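Long-range contacts in TRAP dicarboxylate transporter, DctP subunit (Anaerococcus prevoti, PDB 4N91), which binds D-glucuronate, in both its alpha and beta forms, as the solute-binding protein of a probable TRAP transport system: residues 83-88 against 141-146; 90-95 against 243-248. One frame throughout, in Å; residues are numbered along the deposited sequence.

In the fold
Both contacts are built on one mixed sheet, whose strand order runs 64-69, 31-36, 91-95, 242-247, 143-149. Contact 2 pairs its third and fourth strands; contact 1 sets the end of helix 77-86 against the start of edge strand 143-149. Their centres lie about 7 Å apart, and they are tied by the amide of Asn247, whose ND2 stands 2.8 Å from Thr84 O, a probable hydrogen bond. The glucuronate lies toward the other end of the strand pair: the side chain of Val93 in contact 2 comes within about 5 Å of the sugar, whereas that of Thr84 in contact 1 stays about 13 Å away.

Contact 1: residues 83-88 against 141-146; sequences LTQTGA and GGFEGV
Gln85, in the last turn of helix 77-86, reaches over to the turn that leads into strand 143-149. Its CG lies anti to its own carbonyl carbon (chi1 -73°), and beyond it the chain is extended, with CD anti to CA. NE2 donates to Gly141 O at 2.9 Å, in the plane of that carbonyl and on a lone pair, although the acceptor sits somewhat out of the glutamine's own amide plane. The aliphatic part of the same side chain is used as well: CG meets the edge of the Phe143 ring, 3.7 Å from CD2 and close to the ring plane, while the amide plane is turned 73° from the ring. On the neighbouring helix position, Thr84 CG2 points anti to its backbone N and approaches Phe143 CB at 4.2 Å. The hydroxyl of Thr84 is turned back to Met80 O within the helix, so the threonine offers Phe143 its methyl. Gly142 passes close to the helix end, its CA 3.9 Å from Gln85 O; a CB here would run into that oxygen, and at this positive phi it would also press on the carbonyl O of Gly141. An alanine in place of Gln85 would probably leave Gly141 O without this donor and open a gap beside the Phe143 ring edge. Polar and apolar holds thus both hang on Gln85, its amide gripping the turn and its CG lying against the ring.

Contact 2: residues 90-95 against 243-248; sequences NICVAS and IVIANY
Cys92 and Ile245 face each other as a hydrogen-bonded pair in the antiparallel pairing of strands 91-95 and 242-247. Ile245 N donates to Cys92 O at 2.9 Å, and Cys92 N returns a bond to Ile245 O. Ala94 and Ile243 repeat the two-way exchange, and Asn247 N to Asn90 O, at 2.8 Å, closes the row. Between them, Ile91 with Ala246 and Val93 with Val244 form the non-hydrogen-bonded pairs.

From CB of Ile245, CG1 goes out between the backbone N and the carbonyl carbon (chi1 61°), which brings it 3.6 Å from Cys92 O and 3.7 Å from Cys92 SG. CD1, at the tip, meets the same sulfur, again at 3.7 Å. The Cys92-Ile245 face is covered by helix 77-86, with Met80 and Thr84 against the cysteine and Val81 against the isoleucine. On the opposite face, Ile91 CG2 packs diagonally on Val244 CG1 at 3.6 Å, and Ile91 CG1 reaches the methyl of Ala246 at 4.2 Å.

Each strand ends in a helix N-cap: Asn247 OD1 accepts from Trp250 N, and Ser95 OG from Ala97 N. Ser95 also brings the end of its strand into the glucuronate pocket. The strand order 2-1-3-5-4, with strand 242-247 antiparallel to 91-95, is the topology of the type II periplasmic-binding-protein fold.

Contact 1: residues 83-88 against 141-146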
loop_
_atom_site.group_PDB
_atom_site.type_symbol
_atom_site.label_atom_id
_atom_site.label_comp_id
_atom_site.label_asym_id
_atom_site.label_seq_id
_atom_site.Cartn_x
_atom_site.Cartn_y
_atom_site.Cartn_z
ATOM N N LEU A 83 -14.984 2.631 8.831
ATOM C CA LEU A 83 -15.989 3.623 8.458
ATOM C C LEU A 83 -16.529 3.332 7.062
ATOM O O LEU A 83 -17.678 3.658 6.751
ATOM C CB LEU A 83 -15.424 5.031 8.485
ATOM C CG LEU A 83 -15.023 5.551 9.866
ATOM C CD1 LEU A 83 -14.378 6.935 9.721
ATOM C CD2 LEU A 83 -16.243 5.591 10.787
ATOM N N THR A 84 -15.698 2.733 6.219
ATOM C CA THR A 84 -16.141 2.391 4.853
ATOM C C THR A 84 -17.077 1.190 4.904
ATOM O O THR A 84 -18.062 1.123 4.165
ATOM C CB THR A 84 -14.939 2.117 3.934
ATOM O OG1 THR A 84 -14.091 3.274 3.921
ATOM C CG2 THR A 84 -15.400 1.809 2.523
ATOM N N GLN A 85 -16.786 0.250 5.800
ATOM C CA GLN A 85 -17.654 -0.908 5.998
ATOM C C GLN A 85 -19.089 -0.516 6.345
ATOM O O GLN A 85 -20.031 -1.157 5.879
ATOM C CB GLN A 85 -17.121 -1.800 7.114
ATOM C CG GLN A 85 -15.900 -2.613 6.786
ATOM C CD GLN A 85 -15.504 -3.517 7.943
ATOM O OE1 GLN A 85 -15.033 -3.055 8.993
ATOM N NE2 GLN A 85 -15.722 -4.804 7.768
ATOM N N THR A 86 -19.260 0.511 7.177
ATOM C CA THR A 86 -20.591 0.919 7.620
ATOM C C THR A 86 -21.231 1.931 6.685
ATOM O O THR A 86 -22.422 2.217 6.792
ATOM C CB THR A 86 -20.542 1.556 9.020
ATOM O OG1 THR A 86 -19.797 2.772 8.963
ATOM C CG2 THR A 86 -19.909 0.610 10.022
ATOM N N GLY A 87 -20.439 2.495 5.777
ATOM C CA GLY A 87 -20.934 3.510 4.870
ATOM C C GLY A 87 -20.859 4.907 5.444
ATOM O O GLY A 87 -21.332 5.852 4.825
ATOM N N ALA A 88 -20.251 5.056 6.613
ATOM C CA ALA A 88 -20.049 6.386 7.192
ATOM C C ALA A 88 -19.163 7.251 6.285
ATOM O O ALA A 88 -19.324 8.477 6.197
ATOM C CB ALA A 88 -19.451 6.264 8.579
ATOM N N GLY A 141 -18.311 -8.087 3.957
ATOM C CA GLY A 141 -17.763 -7.258 5.005
ATOM C C GLY A 141 -17.995 -5.769 4.771
ATOM O O GLY A 141 -17.565 -4.930 5.566
ATOM N N GLY A 142 -18.668 -5.435 3.670
ATOM C CA GLY A 142 -19.165 -4.095 3.458
ATOM C C GLY A 142 -18.427 -3.263 2.410
ATOM O O GLY A 142 -18.819 -2.138 2.155
ATOM N N PHE A 143 -17.392 -3.813 1.788
ATOM C CA PHE A 143 -16.664 -3.051 0.775
ATOM C C PHE A 143 -16.095 -3.892 -0.365
ATOM O O PHE A 143 -15.969 -5.119 -0.277
ATOM C CB PHE A 143 -15.543 -2.232 1.438
ATOM C CG PHE A 143 -14.455 -3.058 2.082
ATOM C CD1 PHE A 143 -13.368 -3.512 1.354
ATOM C CD2 PHE A 143 -14.494 -3.332 3.447
ATOM C CE1 PHE A 143 -12.353 -4.253 1.958
ATOM C CE2 PHE A 143 -13.497 -4.069 4.061
ATOM C CZ PHE A 143 -12.414 -4.518 3.334
ATOM N N GLU A 144 -15.746 -3.216 -1.454
ATOM C CA GLU A 144 -15.023 -3.872 -2.523
ATOM C C GLU A 144 -13.967 -2.945 -3.086
ATOM O O GLU A 144 -14.109 -1.707 -3.055
ATOM C CB GLU A 144 -15.960 -4.389 -3.600
ATOM C CG GLU A 144 -16.477 -3.391 -4.558
ATOM C CD GLU A 144 -17.413 -4.022 -5.603
ATOM O OE1 GLU A 144 -17.401 -5.258 -5.791
ATOM O OE2 GLU A 144 -18.181 -3.272 -6.218
ATOM N N GLY A 145 -12.892 -3.555 -3.573
ATOM C CA GLY A 145 -11.829 -2.820 -4.242
ATOM C C GLY A 145 -12.312 -2.383 -5.600
ATOM O O GLY A 145 -13.004 -3.132 -6.295
ATOM N N VAL A 146 -11.960 -1.157 -5.977
ATOM C CA VAL A 146 -12.337 -0.631 -7.278
ATOM C C VAL A 146 -11.146 -0.300 -8.181
ATOM O O VAL A 146 -11.292 -0.296 -9.419
ATOM C CB VAL A 146 -13.263 0.600 -7.164
ATOM C CG1 VAL A 146 -14.602 0.188 -6.526
ATOM C CG2 VAL A 146 -12.575 1.757 -6.435
#

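Contact 2: residues 90-95 against 243-248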
loop_
_atom_site.group_PDB
_atom_site.type_symbol
_atom_site.label_atom_id
_atom_site.label_comp_id
_atom_site.label_asym_id
_atom_site.label_seq_id
_atom_site.Cartn_x
_atom_site.Cartn_y
_atom_site.Cartn_z
ATOM N N ASN A 90 -17.676 6.847 2.032
ATOM C CA ASN A 90 -17.996 6.088 0.827
ATOM C C ASN A 90 -16.793 5.327 0.249
ATOM O O ASN A 90 -16.923 4.206 -0.234
ATOM C CB ASN A 90 -18.557 7.030 -0.245
ATOM C CG ASN A 90 -19.767 7.816 0.244
ATOM O OD1 ASN A 90 -19.636 8.837 0.943
ATOM N ND2 ASN A 90 -20.961 7.326 -0.095
ATOM N N ILE A 91 -15.625 5.962 0.299
ATOM C CA ILE A 91 -14.425 5.467 -0.379
ATOM C C ILE A 91 -13.232 5.779 0.506
ATOM O O ILE A 91 -13.172 6.847 1.115
ATOM C CB ILE A 91 -14.201 6.172 -1.711
ATOM C CG1 ILE A 91 -15.345 5.908 -2.698
ATOM C CG2 ILE A 91 -12.841 5.772 -2.325
ATOM C CD1 ILE A 91 -15.402 6.921 -3.838
ATOM N N CYS A 92 -12.302 4.842 0.604
ATOM C CA CYS A 92 -11.013 5.196 1.188
ATOM C C CYS A 92 -9.893 4.433 0.541
ATOM O O CYS A 92 -10.107 3.527 -0.252
ATOM C CB CYS A 92 -11.011 4.995 2.683
ATOM S SG CYS A 92 -10.762 3.309 3.286
ATOM N N VAL A 93 -8.676 4.824 0.888
ATOM C CA VAL A 93 -7.502 4.126 0.406
ATOM C C VAL A 93 -6.906 3.363 1.560
ATOM O O VAL A 93 -6.649 3.941 2.612
ATOM C CB VAL A 93 -6.453 5.117 -0.170
ATOM C CG1 VAL A 93 -5.196 4.386 -0.600
ATOM C CG2 VAL A 93 -7.012 5.858 -1.361
ATOM N N ALA A 94 -6.663 2.075 1.342
ATOM C CA ALA A 94 -6.043 1.226 2.346
ATOM C C ALA A 94 -4.928 0.400 1.728
ATOM O O ALA A 94 -5.072 -0.122 0.627
ATOM C CB ALA A 94 -7.079 0.291 2.950
ATOM N N SER A 95 -3.814 0.253 2.436
ATOM C CA SER A 95 -2.769 -0.631 1.965
ATOM C C SER A 95 -3.267 -2.060 1.967
ATOM O O SER A 95 -3.992 -2.489 2.872
ATOM C CB SER A 95 -1.532 -0.537 2.855
ATOM O OG SER A 95 -0.526 -1.436 2.435
ATOM N N ILE A 243 -4.971 0.047 -2.133
ATOM C CA ILE A 243 -6.244 -0.342 -2.726
ATOM C C ILE A 243 -7.284 0.727 -2.441
ATOM O O ILE A 243 -7.423 1.190 -1.303
ATOM C CB ILE A 243 -6.746 -1.674 -2.141
ATOM C CG1 ILE A 243 -5.653 -2.746 -2.227
ATOM C CG2 ILE A 243 -8.023 -2.119 -2.846
ATOM C CD1 ILE A 243 -5.250 -3.155 -3.641
ATOM N N VAL A 244 -8.007 1.142 -3.473
ATOM C CA VAL A 244 -9.139 2.030 -3.284
ATOM C C VAL A 244 -10.357 1.167 -3.053
ATOM O O VAL A 244 -10.712 0.347 -3.912
ATOM C CB VAL A 244 -9.350 2.911 -4.519
ATOM C CG1 VAL A 244 -10.444 3.908 -4.287
ATOM C CG2 VAL A 244 -8.030 3.602 -4.894
ATOM N N ILE A 245 -10.960 1.307 -1.878
ATOM C CA ILE A 245 -12.127 0.516 -1.539
ATOM C C ILE A 245 -13.352 1.410 -1.439
ATOM O O ILE A 245 -13.264 2.557 -1.024
ATOM C CB ILE A 245 -11.938 -0.306 -0.220
ATOM C CG1 ILE A 245 -11.689 0.597 0.981
ATOM C CG2 ILE A 245 -10.832 -1.337 -0.375
ATOM C CD1 ILE A 245 -11.782 -0.139 2.317
ATOM N N ALA A 246 -14.494 0.874 -1.850
ATOM C CA ALA A 246 -15.755 1.593 -1.775
ATOM C C ALA A 246 -16.791 0.783 -0.992
ATOM O O ALA A 246 -16.805 -0.450 -1.048
ATOM C CB ALA A 246 -16.264 1.876 -3.182
ATOM N N ASN A 247 -17.626 1.481 -0.230
ATOM C CA ASN A 247 -18.745 0.848 0.455
ATOM C C ASN A 247 -19.613 0.142 -0.563
ATOM O O ASN A 247 -20.024 0.736 -1.567
ATOM C CB ASN A 247 -19.572 1.859 1.241
ATOM C CG ASN A 247 -20.788 1.215 1.900
ATOM O OD1 ASN A 247 -21.893 1.251 1.354
ATOM N ND2 ASN A 247 -20.576 0.562 3.031
ATOM N N TYR A 248 -19.873 -1.131 -0.309
ATOM C CA TYR A 248 -20.495 -1.993 -1.321
ATOM C C TYR A 248 -21.967 -1.615 -1.595
ATOM O O TYR A 248 -22.378 -1.480 -2.757
ATOM C CB TYR A 248 -20.368 -3.445 -0.905
ATOM C CG TYR A 248 -20.913 -4.398 -1.941
ATOM C CD1 TYR A 248 -20.424 -4.388 -3.235
ATOM C CD2 TYR A 248 -21.912 -5.299 -1.625
ATOM C CE1 TYR A 248 -20.920 -5.252 -4.202
ATOM C CE2 TYR A 248 -22.417 -6.169 -2.595
ATOM C CZ TYR A 248 -21.904 -6.142 -3.871
ATOM O OH TYR A 248 -22.392 -7.000 -4.848
#